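Local coordinates for protein condensin complex subunit 3 (PDB 5OQR) that serves as a regulatory HEAT-repeat subunit of condensin, the complex required to convert interphase chromatin into mitotic-like condensed chromosomes, at residues N53-L58 against C100-A105; A281-F286 against F317-I322; G535-K540 against F577-L582; E716-A721 against E756-H761. One frame throughout, in Å; residues are numbered along the deposited sequence.

Interaction 1 (N53-L58 against C100-A105); sequences NADRVL and CCQIIA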
loop_
_atom_site.group_PDB
_atom_site.type_symbol
_atom_site.label_atom_id
_atom_site.label_comp_id
_atom_site.label_asym_id
_atom_site.label_seq_id
_atom_site.Cartn_x
_atom_site.Cartn_y
_atom_site.Cartn_z
ATOM N N ASN A 53 24.706 -10.485 29.973
ATOM C CA ASN A 53 25.310 -11.658 30.593
ATOM C C ASN A 53 24.487 -12.914 30.354
ATOM O O ASN A 53 24.930 -13.828 29.651
ATOM C CB ASN A 53 25.471 -11.442 32.097
ATOM C CG ASN A 53 26.533 -10.424 32.424
ATOM O OD1 ASN A 53 27.152 -9.845 31.530
ATOM N ND2 ASN A 53 26.755 -10.196 33.711
ATOM N N ALA A 54 23.294 -12.966 30.949
ATOM C CA ALA A 54 22.433 -14.143 30.905
ATOM C C ALA A 54 22.470 -14.817 29.540
ATOM O O ALA A 54 22.454 -16.048 29.447
ATOM C CB ALA A 54 20.998 -13.757 31.262
ATOM N N ASP A 55 22.520 -14.015 28.476
ATOM C CA ASP A 55 22.654 -14.582 27.140
ATOM C C ASP A 55 24.062 -15.120 26.913
ATOM O O ASP A 55 24.233 -16.199 26.336
ATOM C CB ASP A 55 22.293 -13.532 26.090
ATOM C CG ASP A 55 20.864 -13.037 26.230
ATOM O OD1 ASP A 55 19.947 -13.717 25.722
ATOM O OD2 ASP A 55 20.657 -11.973 26.849
ATOM N N ARG A 56 25.084 -14.392 27.370
ATOM C CA ARG A 56 26.450 -14.897 27.269
ATOM C C ARG A 56 26.585 -16.233 27.986
ATOM O O ARG A 56 27.047 -17.222 27.405
ATOM C CB ARG A 56 27.440 -13.886 27.849
ATOM C CG ARG A 56 27.538 -12.583 27.084
ATOM C CD ARG A 56 28.891 -11.932 27.314
ATOM N NE ARG A 56 28.874 -10.505 27.014
ATOM C CZ ARG A 56 28.395 -9.573 27.834
ATOM N NH1 ARG A 56 27.882 -9.912 29.010
ATOM N NH2 ARG A 56 28.424 -8.297 27.474
ATOM N N VAL A 57 26.190 -16.276 29.261
ATOM C CA VAL A 57 26.227 -17.527 30.014
ATOM C C VAL A 57 25.474 -18.610 29.256
ATOM O O VAL A 57 25.967 -19.729 29.074
ATOM C CB VAL A 57 25.642 -17.321 31.423
ATOM C CG1 VAL A 57 25.631 -18.632 32.198
ATOM C CG2 VAL A 57 26.440 -16.266 32.180
ATOM N N LEU A 58 24.263 -18.288 28.800
ATOM C CA LEU A 58 23.474 -19.263 28.062
ATOM C C LEU A 58 24.135 -19.622 26.738
ATOM O O LEU A 58 24.023 -20.766 26.282
ATOM C CB LEU A 58 22.061 -18.721 27.839
ATOM C CG LEU A 58 20.996 -19.663 27.269
ATOM C CD1 LEU A 58 21.158 -21.096 27.762
ATOM C CD2 LEU A 58 19.613 -19.133 27.620
ATOM N N CYS A 100 12.816 -19.780 30.940
ATOM C CA CYS A 100 12.556 -21.195 30.694
ATOM C C CYS A 100 12.363 -21.461 29.206
ATOM O O CYS A 100 13.002 -22.352 28.635
ATOM C CB CYS A 100 11.331 -21.650 31.487
ATOM S SG CYS A 100 11.663 -22.025 33.224
ATOM N N CYS A 101 11.482 -20.695 28.560
ATOM C CA CYS A 101 11.301 -20.839 27.121
ATOM C C CYS A 101 12.585 -20.507 26.375
ATOM O O CYS A 101 12.939 -21.180 25.399
ATOM C CB CYS A 101 10.158 -19.944 26.645
ATOM S SG CYS A 101 8.531 -20.445 27.242
ATOM N N GLN A 102 13.296 -19.469 26.818
ATOM C CA GLN A 102 14.565 -19.112 26.192
ATOM C C GLN A 102 15.545 -20.275 26.247
ATOM O O GLN A 102 16.156 -20.639 25.235
ATOM C CB GLN A 102 15.152 -17.879 26.879
ATOM C CG GLN A 102 16.450 -17.376 26.269
ATOM C CD GLN A 102 17.054 -16.234 27.057
ATOM O OE1 GLN A 102 16.928 -16.174 28.279
ATOM N NE2 GLN A 102 17.713 -15.315 26.361
ATOM N N ILE A 103 15.705 -20.876 27.426
ATOM C CA ILE A 103 16.662 -21.967 27.582
ATOM C C ILE A 103 16.220 -23.180 26.772
ATOM O O ILE A 103 16.996 -23.739 25.990
ATOM C CB ILE A 103 16.838 -22.318 29.071
ATOM C CG1 ILE A 103 17.360 -21.104 29.846
ATOM C CG2 ILE A 103 17.809 -23.482 29.232
ATOM C CD1 ILE A 103 17.255 -21.245 31.348
ATOM N N ILE A 104 14.968 -23.603 26.947
ATOM C CA ILE A 104 14.486 -24.798 26.259
ATOM C C ILE A 104 14.665 -24.655 24.755
ATOM O O ILE A 104 15.078 -25.600 24.073
ATOM C CB ILE A 104 13.020 -25.076 26.634
ATOM C CG1 ILE A 104 12.931 -25.491 28.104
ATOM C CG2 ILE A 104 12.423 -26.166 25.737
ATOM C CD1 ILE A 104 11.525 -25.595 28.624
ATOM N N ALA A 105 14.359 -23.475 24.213
ATOM C CA ALA A 105 14.477 -23.268 22.773
ATOM C C ALA A 105 15.893 -23.552 22.293
ATOM O O ALA A 105 16.095 -24.228 21.277
ATOM C CB ALA A 105 14.069 -21.840 22.412
#

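Interaction 2 (A281-F286 against F317-I322); sequences AIKKFF and FNEICI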
loop_
_atom_site.group_PDB
_atom_site.type_symbol
_atom_site.label_atom_id
_atom_site.label_comp_id
_atom_site.label_asym_id
_atom_site.label_seq_id
_atom_site.Cartn_x
_atom_site.Cartn_y
_atom_site.Cartn_z
ATOM N N ALA A 281 10.182 -4.658 -12.619
ATOM C CA ALA A 281 11.185 -5.668 -12.304
ATOM C C ALA A 281 12.455 -5.459 -13.118
ATOM O O ALA A 281 13.566 -5.554 -12.585
ATOM C CB ALA A 281 10.614 -7.064 -12.548
ATOM N N ILE A 282 12.314 -5.173 -14.412
ATOM C CA ILE A 282 13.484 -4.941 -15.254
ATOM C C ILE A 282 14.260 -3.733 -14.751
ATOM O O ILE A 282 15.486 -3.777 -14.604
ATOM C CB ILE A 282 13.058 -4.771 -16.725
ATOM C CG1 ILE A 282 12.470 -6.077 -17.261
ATOM C CG2 ILE A 282 14.243 -4.336 -17.590
ATOM C CD1 ILE A 282 11.784 -5.942 -18.606
ATOM N N LYS A 283 13.557 -2.633 -14.486
ATOM C CA LYS A 283 14.227 -1.424 -14.022
ATOM C C LYS A 283 14.951 -1.667 -12.706
ATOM O O LYS A 283 16.087 -1.217 -12.525
ATOM C CB LYS A 283 13.214 -0.290 -13.879
ATOM C CG LYS A 283 12.554 0.097 -15.185
ATOM C CD LYS A 283 11.745 1.368 -15.059
ATOM C CE LYS A 283 11.271 1.847 -16.417
ATOM N NZ LYS A 283 10.552 3.143 -16.346
ATOM N N LYS A 284 14.315 -2.381 -11.779
ATOM C CA LYS A 284 14.948 -2.638 -10.491
ATOM C C LYS A 284 16.126 -3.593 -10.633
ATOM O O LYS A 284 17.142 -3.437 -9.949
ATOM C CB LYS A 284 13.921 -3.192 -9.502
ATOM C CG LYS A 284 12.926 -2.163 -8.986
ATOM C CD LYS A 284 13.637 -0.976 -8.355
ATOM C CE LYS A 284 12.743 -0.238 -7.374
ATOM N NZ LYS A 284 11.670 0.536 -8.052
ATOM N N PHE A 285 16.010 -4.589 -11.510
ATOM C CA PHE A 285 17.137 -5.481 -11.753
ATOM C C PHE A 285 18.372 -4.698 -12.181
ATOM O O PHE A 285 19.481 -4.964 -11.705
ATOM C CB PHE A 285 16.768 -6.516 -12.817
ATOM C CG PHE A 285 17.922 -7.373 -13.253
ATOM C CD1 PHE A 285 18.696 -7.012 -14.342
ATOM C CD2 PHE A 285 18.233 -8.538 -12.575
ATOM C CE1 PHE A 285 19.759 -7.792 -14.746
ATOM C CE2 PHE A 285 19.296 -9.326 -12.974
ATOM C CZ PHE A 285 20.060 -8.952 -14.061
ATOM N N PHE A 286 18.200 -3.727 -13.076
ATOM C CA PHE A 286 19.331 -2.961 -13.578
ATOM C C PHE A 286 19.743 -1.826 -12.652
ATOM O O PHE A 286 20.822 -1.260 -12.842
ATOM C CB PHE A 286 19.013 -2.408 -14.969
ATOM C CG PHE A 286 19.037 -3.451 -16.045
ATOM C CD1 PHE A 286 20.205 -4.129 -16.338
ATOM C CD2 PHE A 286 17.897 -3.754 -16.763
ATOM C CE1 PHE A 286 20.236 -5.092 -17.324
ATOM C CE2 PHE A 286 17.921 -4.715 -17.752
ATOM C CZ PHE A 286 19.093 -5.385 -18.031
ATOM N N PHE A 317 14.643 -0.947 -21.642
ATOM C CA PHE A 317 16.020 -0.484 -21.778
ATOM C C PHE A 317 16.056 0.928 -22.348
ATOM O O PHE A 317 16.769 1.801 -21.842
ATOM C CB PHE A 317 16.797 -1.457 -22.666
ATOM C CG PHE A 317 18.143 -0.953 -23.100
ATOM C CD1 PHE A 317 19.273 -1.230 -22.356
ATOM C CD2 PHE A 317 18.279 -0.219 -24.265
ATOM C CE1 PHE A 317 20.510 -0.773 -22.757
ATOM C CE2 PHE A 317 19.513 0.241 -24.669
ATOM C CZ PHE A 317 20.629 -0.039 -23.915
ATOM N N ASN A 318 15.284 1.167 -23.408
ATOM C CA ASN A 318 15.192 2.505 -23.979
ATOM C C ASN A 318 14.597 3.485 -22.975
ATOM O O ASN A 318 15.013 4.647 -22.907
ATOM C CB ASN A 318 14.354 2.455 -25.259
ATOM C CG ASN A 318 14.239 3.800 -25.940
ATOM O OD1 ASN A 318 15.214 4.321 -26.473
ATOM N ND2 ASN A 318 13.038 4.360 -25.943
ATOM N N GLU A 319 13.629 3.031 -22.181
ATOM C CA GLU A 319 13.019 3.893 -21.174
ATOM C C GLU A 319 14.026 4.285 -20.099
ATOM O O GLU A 319 14.070 5.446 -19.675
ATOM C CB GLU A 319 11.820 3.180 -20.555
ATOM C CG GLU A 319 10.696 4.095 -20.121
ATOM C CD GLU A 319 9.375 3.362 -20.011
ATOM O OE1 GLU A 319 9.048 2.887 -18.903
ATOM O OE2 GLU A 319 8.671 3.244 -21.037
ATOM N N ILE A 320 14.841 3.332 -19.648
ATOM C CA ILE A 320 15.844 3.614 -18.623
ATOM C C ILE A 320 16.857 4.627 -19.140
ATOM O O ILE A 320 17.078 5.681 -18.531
ATOM C CB ILE A 320 16.534 2.311 -18.178
ATOM C CG1 ILE A 320 15.535 1.394 -17.472
ATOM C CG2 ILE A 320 17.718 2.604 -17.260
ATOM C CD1 ILE A 320 16.013 -0.033 -17.326
ATOM N N CYS A 321 17.490 4.319 -20.274
ATOM C CA CYS A 321 18.584 5.149 -20.766
ATOM C C CYS A 321 18.148 6.593 -20.971
ATOM O O CYS A 321 18.930 7.521 -20.743
ATOM C CB CYS A 321 19.130 4.567 -22.068
ATOM S SG CYS A 321 19.927 2.963 -21.879
ATOM N N ILE A 322 16.907 6.807 -21.407
ATOM C CA ILE A 322 16.413 8.168 -21.591
ATOM C C ILE A 322 16.299 8.875 -20.246
ATOM O O ILE A 322 16.738 10.020 -20.087
ATOM C CB ILE A 322 15.069 8.152 -22.343
ATOM C CG1 ILE A 322 15.292 7.703 -23.789
ATOM C CG2 ILE A 322 14.409 9.531 -22.310
ATOM C CD1 ILE A 322 14.028 7.543 -24.604
#

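Interaction 3 (G535-K540 against F577-L582); sequences GSVVLK and FENAEL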
loop_
_atom_site.group_PDB
_atom_site.type_symbol
_atom_site.label_atom_id
_atom_site.label_comp_id
_atom_site.label_asym_id
_atom_site.label_seq_id
_atom_site.Cartn_x
_atom_site.Cartn_y
_atom_site.Cartn_z
ATOM N N GLY A 535 -30.573 6.729 -17.036
ATOM C CA GLY A 535 -29.645 5.878 -17.744
ATOM C C GLY A 535 -29.125 4.729 -16.893
ATOM O O GLY A 535 -29.332 4.661 -15.686
ATOM N N SER A 536 -28.431 3.813 -17.562
ATOM C CA SER A 536 -27.848 2.664 -16.893
ATOM C C SER A 536 -26.646 3.099 -16.057
ATOM O O SER A 536 -26.248 4.266 -16.044
ATOM C CB SER A 536 -27.439 1.609 -17.918
ATOM O OG SER A 536 -26.337 2.052 -18.689
ATOM N N VAL A 537 -26.055 2.137 -15.348
ATOM C CA VAL A 537 -24.877 2.429 -14.538
ATOM C C VAL A 537 -23.734 2.913 -15.417
ATOM O O VAL A 537 -23.031 3.871 -15.073
ATOM C CB VAL A 537 -24.479 1.189 -13.715
ATOM C CG1 VAL A 537 -23.171 1.427 -12.972
ATOM C CG2 VAL A 537 -25.582 0.838 -12.733
ATOM N N VAL A 538 -23.522 2.259 -16.560
ATOM C CA VAL A 538 -22.481 2.700 -17.484
ATOM C C VAL A 538 -22.722 4.145 -17.893
ATOM O O VAL A 538 -21.776 4.924 -18.064
ATOM C CB VAL A 538 -22.427 1.766 -18.708
ATOM C CG1 VAL A 538 -21.487 2.316 -19.778
ATOM C CG2 VAL A 538 -21.986 0.375 -18.289
ATOM N N LEU A 539 -23.987 4.523 -18.062
ATOM C CA LEU A 539 -24.308 5.884 -18.471
ATOM C C LEU A 539 -24.158 6.858 -17.311
ATOM O O LEU A 539 -23.743 8.004 -17.509
ATOM C CB LEU A 539 -25.727 5.928 -19.038
ATOM C CG LEU A 539 -25.956 6.762 -20.301
ATOM C CD1 LEU A 539 -25.072 6.302 -21.449
ATOM C CD2 LEU A 539 -27.416 6.691 -20.713
ATOM N N LYS A 540 -24.487 6.417 -16.094
ATOM C CA LYS A 540 -24.252 7.247 -14.919
ATOM C C LYS A 540 -22.773 7.567 -14.766
ATOM O O LYS A 540 -22.405 8.706 -14.459
ATOM C CB LYS A 540 -24.772 6.543 -13.668
ATOM C CG LYS A 540 -26.279 6.436 -13.584
ATOM C CD LYS A 540 -26.685 5.564 -12.410
ATOM C CE LYS A 540 -28.188 5.408 -12.316
ATOM N NZ LYS A 540 -28.838 6.611 -11.733
ATOM N N PHE A 577 -23.696 2.413 -2.392
ATOM C CA PHE A 577 -22.819 1.324 -1.979
ATOM C C PHE A 577 -23.151 0.018 -2.686
ATOM O O PHE A 577 -22.396 -0.951 -2.552
ATOM C CB PHE A 577 -22.890 1.136 -0.457
ATOM C CG PHE A 577 -24.215 0.621 0.036
ATOM C CD1 PHE A 577 -24.346 -0.686 0.471
ATOM C CD2 PHE A 577 -25.328 1.446 0.067
ATOM C CE1 PHE A 577 -25.559 -1.162 0.925
ATOM C CE2 PHE A 577 -26.544 0.975 0.519
ATOM C CZ PHE A 577 -26.661 -0.329 0.949
ATOM N N GLU A 578 -24.254 -0.029 -3.437
ATOM C CA GLU A 578 -24.566 -1.205 -4.239
ATOM C C GLU A 578 -23.619 -1.331 -5.426
ATOM O O GLU A 578 -23.258 -2.444 -5.825
ATOM C CB GLU A 578 -26.013 -1.132 -4.727
ATOM C CG GLU A 578 -27.046 -0.790 -3.656
ATOM C CD GLU A 578 -27.302 -1.933 -2.693
ATOM O OE1 GLU A 578 -26.351 -2.683 -2.384
ATOM O OE2 GLU A 578 -28.460 -2.087 -2.250
ATOM N N ASN A 579 -23.212 -0.205 -6.004
ATOM C CA ASN A 579 -22.345 -0.169 -7.181
ATOM C C ASN A 579 -20.978 0.350 -6.749
ATOM O O ASN A 579 -20.741 1.557 -6.705
ATOM C CB ASN A 579 -22.950 0.702 -8.272
ATOM C CG ASN A 579 -24.111 0.033 -8.975
ATOM O OD1 ASN A 579 -23.921 -0.719 -9.930
ATOM N ND2 ASN A 579 -25.323 0.303 -8.508
ATOM N N ALA A 580 -20.071 -0.578 -6.440
ATOM C CA ALA A 580 -18.731 -0.194 -6.012
ATOM C C ALA A 580 -18.059 0.715 -7.032
ATOM O O ALA A 580 -17.373 1.675 -6.664
ATOM C CB ALA A 580 -17.882 -1.444 -5.774
ATOM N N GLU A 581 -18.244 0.431 -8.321
ATOM C CA GLU A 581 -17.588 1.225 -9.356
ATOM C C GLU A 581 -18.180 2.627 -9.423
ATOM O O GLU A 581 -17.446 3.620 -9.466
ATOM C CB GLU A 581 -17.712 0.528 -10.710
ATOM C CG GLU A 581 -16.713 1.019 -11.744
ATOM C CD GLU A 581 -17.108 0.659 -13.164
ATOM O OE1 GLU A 581 -18.117 -0.057 -13.341
ATOM O OE2 GLU A 581 -16.413 1.097 -14.105
ATOM N N LEU A 582 -19.509 2.725 -9.440
ATOM C CA LEU A 582 -20.158 4.031 -9.485
ATOM C C LEU A 582 -19.888 4.817 -8.208
ATOM O O LEU A 582 -19.563 6.009 -8.256
ATOM C CB LEU A 582 -21.660 3.856 -9.702
ATOM C CG LEU A 582 -22.515 5.123 -9.654
ATOM C CD1 LEU A 582 -22.080 6.115 -10.716
ATOM C CD2 LEU A 582 -23.984 4.775 -9.817
#

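Interaction 4 (E716-A721 against E756-H761); sequences ESLPNA and ETYESH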
loop_
_atom_site.group_PDB
_atom_site.type_symbol
_atom_site.label_atom_id
_atom_site.label_comp_id
_atom_site.label_asym_id
_atom_site.label_seq_id
_atom_site.Cartn_x
_atom_site.Cartn_y
_atom_site.Cartn_z
ATOM N N GLU A 716 -20.600 23.924 21.684
ATOM C CA GLU A 716 -21.877 24.329 21.112
ATOM C C GLU A 716 -22.728 23.152 20.657
ATOM O O GLU A 716 -23.931 23.328 20.443
ATOM C CB GLU A 716 -21.638 25.273 19.935
ATOM C CG GLU A 716 -21.217 26.671 20.346
ATOM C CD GLU A 716 -20.712 27.495 19.181
ATOM O OE1 GLU A 716 -20.558 26.935 18.077
ATOM O OE2 GLU A 716 -20.471 28.704 19.370
ATOM N N SER A 717 -22.144 21.962 20.512
ATOM C CA SER A 717 -22.876 20.794 20.047
ATOM C C SER A 717 -23.228 19.821 21.164
ATOM O O SER A 717 -24.078 18.950 20.955
ATOM C CB SER A 717 -22.065 20.054 18.978
ATOM O OG SER A 717 -21.092 19.216 19.572
ATOM N N LEU A 718 -22.600 19.940 22.334
ATOM C CA LEU A 718 -22.919 19.036 23.434
ATOM C C LEU A 718 -24.398 19.045 23.796
ATOM O O LEU A 718 -24.935 17.968 24.105
ATOM C CB LEU A 718 -22.066 19.388 24.658
ATOM C CG LEU A 718 -20.567 19.106 24.550
ATOM C CD1 LEU A 718 -19.834 19.735 25.721
ATOM C CD2 LEU A 718 -20.293 17.616 24.485
ATOM N N PRO A 719 -25.103 20.181 23.795
ATOM C CA PRO A 719 -26.542 20.133 24.099
ATOM C C PRO A 719 -27.326 19.222 23.169
ATOM O O PRO A 719 -28.205 18.483 23.628
ATOM C CB PRO A 719 -26.972 21.600 23.958
ATOM C CG PRO A 719 -25.738 22.379 24.195
ATOM C CD PRO A 719 -24.619 21.562 23.639
ATOM N N ASN A 720 -27.032 19.254 21.867
ATOM C CA ASN A 720 -27.767 18.430 20.917
ATOM C C ASN A 720 -27.369 16.964 20.999
ATOM O O ASN A 720 -28.125 16.103 20.539
ATOM C CB ASN A 720 -27.557 18.953 19.498
ATOM C CG ASN A 720 -28.023 20.384 19.334
ATOM O OD1 ASN A 720 -29.018 20.795 19.931
ATOM N ND2 ASN A 720 -27.303 21.153 18.528
ATOM N N ALA A 721 -26.206 16.660 21.568
ATOM C CA ALA A 721 -25.857 15.278 21.840
ATOM C C ALA A 721 -26.835 14.686 22.850
ATOM O O ALA A 721 -27.510 15.399 23.597
ATOM C CB ALA A 721 -24.428 15.176 22.370
ATOM N N GLU A 756 -18.182 28.111 29.599
ATOM C CA GLU A 756 -19.149 28.561 30.594
ATOM C C GLU A 756 -20.574 28.479 30.066
ATOM O O GLU A 756 -21.487 28.072 30.793
ATOM C CB GLU A 756 -18.822 29.987 31.028
ATOM C CG GLU A 756 -17.507 30.113 31.775
ATOM C CD GLU A 756 -17.111 31.557 32.023
ATOM O OE1 GLU A 756 -16.072 31.786 32.678
ATOM O OE2 GLU A 756 -17.836 32.463 31.561
ATOM N N THR A 757 -20.790 28.873 28.811
ATOM C CA THR A 757 -22.126 28.780 28.232
ATOM C C THR A 757 -22.658 27.355 28.308
ATOM O O THR A 757 -23.842 27.141 28.592
ATOM C CB THR A 757 -22.106 29.266 26.784
ATOM O OG1 THR A 757 -21.722 30.645 26.747
ATOM C CG2 THR A 757 -23.482 29.108 26.132
ATOM N N TYR A 758 -21.801 26.366 28.050
ATOM C CA TYR A 758 -22.242 24.980 28.145
ATOM C C TYR A 758 -22.503 24.586 29.593
ATOM O O TYR A 758 -23.474 23.881 29.886
ATOM C CB TYR A 758 -21.207 24.047 27.520
ATOM C CG TYR A 758 -21.397 22.613 27.947
ATOM C CD1 TYR A 758 -20.563 22.037 28.891
ATOM C CD2 TYR A 758 -22.427 21.845 27.428
ATOM C CE1 TYR A 758 -20.740 20.732 29.296
ATOM C CE2 TYR A 758 -22.613 20.539 27.826
ATOM C CZ TYR A 758 -21.767 19.987 28.762
ATOM O OH TYR A 758 -21.947 18.687 29.165
ATOM N N GLU A 759 -21.639 25.023 30.511
ATOM C CA GLU A 759 -21.837 24.708 31.921
ATOM C C GLU A 759 -23.152 25.272 32.441
ATOM O O GLU A 759 -23.788 24.663 33.307
ATOM C CB GLU A 759 -20.668 25.247 32.744
ATOM C CG GLU A 759 -19.331 24.604 32.421
ATOM C CD GLU A 759 -19.174 23.233 33.049
ATOM O OE1 GLU A 759 -18.022 22.800 33.261
ATOM O OE2 GLU A 759 -20.205 22.589 33.336
ATOM N N SER A 760 -23.582 26.423 31.920
ATOM C CA SER A 760 -24.823 27.031 32.384
ATOM C C SER A 760 -26.040 26.170 32.077
ATOM O O SER A 760 -27.107 26.400 32.654
ATOM C CB SER A 760 -24.998 28.416 31.757
ATOM O OG SER A 760 -25.309 28.321 30.378
ATOM N N HIS A 761 -25.912 25.189 31.179
ATOM C CA HIS A 761 -27.019 24.272 30.934
ATOM C C HIS A 761 -27.319 23.422 32.161
ATOM O O HIS A 761 -28.460 22.982 32.342
ATOM C CB HIS A 761 -26.710 23.371 29.738
ATOM C CG HIS A 761 -27.148 23.937 28.425
ATOM N ND1 HIS A 761 -26.436 24.907 27.754
ATOM C CD2 HIS A 761 -28.231 23.666 27.656
ATOM C CE1 HIS A 761 -27.060 25.210 26.630
ATOM N NE2 HIS A 761 -28.151 24.472 26.547
#

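Interaction 1 (N53-L58 against C100-A105)
Two flat polar groups meet here, the Asp55 carboxylate and the Gln102 amide, with planes 73° apart and side chains crossing at about a right angle. Asp55 OD1 stands beyond the nitrogen end of the amide, 2.8 Å from Gln102 NE2, and Leu58 CD2 lies over one amide face, 3.9 Å from Gln102 CD. At the other end of the amide, Gln102 OE1 accepts a hydrogen bond from Arg99. Gln102 reaches across because CG is anti to the backbone N (chi1 -177°) and the chain beyond is extended. The same Leu58 CD2 also packs 3.7 Å from Ile103 CG1, an apolar contact beside the polar pair. A leucine in place of Gln102 would probably leave Arg99 without this acceptor and bring only methyl groups up to the Asp55 carboxylate. The two helical segments run in similar directions, 28° apart, with axes 11.7 Å from each other, so side chains bridge most of the gap. They join helices 52-69 and 94-108 in HEAT repeats 1 and 2; helix 78-86 packs on Ile103, helix 135-145 borders Cys101 and Ala105, and Val57 meets another protein's chain.

Interaction 2 (A281-F286 against F317-I322)
With 53° between their N-to-C directions and axes that come within 10.4 Å, the segments carrying Lys283 and Ile320 cross where helices 275-288 and 308-324 pair in the alpha-solenoid of this subunit. The CA atoms of Lys283 and Ile320, 7.0 Å apart, are the nearest across this splayed pairing, in which side chains near the crossing do the touching. Ile320 is the central apolar group. Its CG1 lies 4.0 Å from Lys283 CG, and its CD1 reaches forward to the Lys283 CA and, on the other flank, to within 4.2 Å of Phe286 CD2, approaching that ring obliquely. Phe285 CD1 of the same helix lies over the centre of one face of the Phe286 ring. With CG anti to the carbonyl carbon (chi1 -62°) and an extended chain beyond, Lys283 slides past Ile320 and carries its amine to Glu319. A methionine in place of Lys283 would probably leave Glu319 OE1 without its cationic mate across the helices. Glu319 has a second charge partner on its own helix, a salt bridge from OE2 to Arg315, so its two oxygens are shared between two cations. Leu296 lies against both Phe286 and Phe317, and Thr316 touches Lys283. The cross-helix salt bridge is a 3.0 Å hydrogen bond from Lys283 NZ to Glu319 OE1, received on the anti lone pair, away from OE2.

Interaction 3 (G535-K540 against F577-L582)
Val537 and Leu582 bring the two backbones closest, CA to CA 7.1 Å, each residue in the opening turns of its helix. Val537 points both methyls at the other segment: CG2 comes 3.6 Å from Asn579 OD1, with CG1 only slightly farther from that oxygen. These are van der Waals touches of a carbonyl on methyl groups, and the two side chains cross at a slant. CG1 also faces the base of Leu582, 4.3 Å from its CB. One turn after Val537, Lys540 meets Leu582, whose CD1 faces Lys540 CB and whose CD2 is 3.8 Å from Lys540 CD. The lysine stem is used for packing while a bend at chi4 (-78°) leads the amine away, to a hydrogen bond with the carbonyl of Tyr532 and a cation-pi contact with its ring. Ser536 caps the first helix, its OG accepting a weak 3.5 Å bond from Leu539 N; Asn579 has the N-cap position of the second helix, but its side chain makes no capping bond. The contact joins the N-terminal ends of helices 537-554 and 580-597, with helix 563-574 between them in the chain, an arrangement typical of neighbouring helical hairpins stacked side by side in a HEAT-type solenoid.

Interaction 4 (E716-A721 against E756-H761)
Leu718 and Tyr758 form the tight half of this contact, late in the HEAT-type solenoid, where the chain following helix 706-717, part of HEAT repeat 9, packs against the C-terminal part of helix 745-759. Leu718 CD1 sits squarely over the Tyr758 ring, 3.5 Å from its centroid and 10° off the normal, a CH-pi contact. Its CB follows close to the ring rim, 3.4 Å from Tyr758 CE2, so the leucine touches the aromatic group with both its root and one branch, the two side chains crossing at about a right angle. Tyr758 is swung across by a first torsion that puts CG anti to its backbone N (chi1 163°). Both residues are buried: Ile731 of helix 725-736 touches the pair, and Leu773 of helix 767-785 packs on the tyrosine. The other half is looser and faces solvent. Pro719 CD only grazes Tyr758 CD2 at 4.4 Å, obliquely, and the proline ring then meets exposed His761. Pro719 CG lies over the imidazole face of His761, 4.2 Å from the centroid of that ring and offset toward the rim. The His761 ring also meets that of Phe763. Arg727 braces the first segment by donating hydrogen bonds to the carbonyl oxygens of Leu718 and Pro719. In the second segment Ser760 turns its hydroxyl back onto the chain, OG donating a 2.6 Å hydrogen bond to Thr757 O, with the donor tilted 31° from the carbonyl plane.

Overall arrangement
From the N terminus the four contacts follow in series: each closes its own loop of 30 to 41 residues, helical in large part and without strand, before the next opens, so none nest or cross. Interaction 1 joins helices of HEAT repeats 1 and 2, and interaction 2 pairs helices 275-288 and 308-324; the centres of interactions 1 and 2 lie about 49 Å apart. Interaction 3 ties helix 537-554 to helix 580-597, on the opposite side of the chain's centre from interaction 1. Interaction 4 ties the C-terminal regions of helices 706-717 and 745-759, with nearest atoms about 25 Å from interaction 3. Local links thus recur along an elongated, curved solenoid.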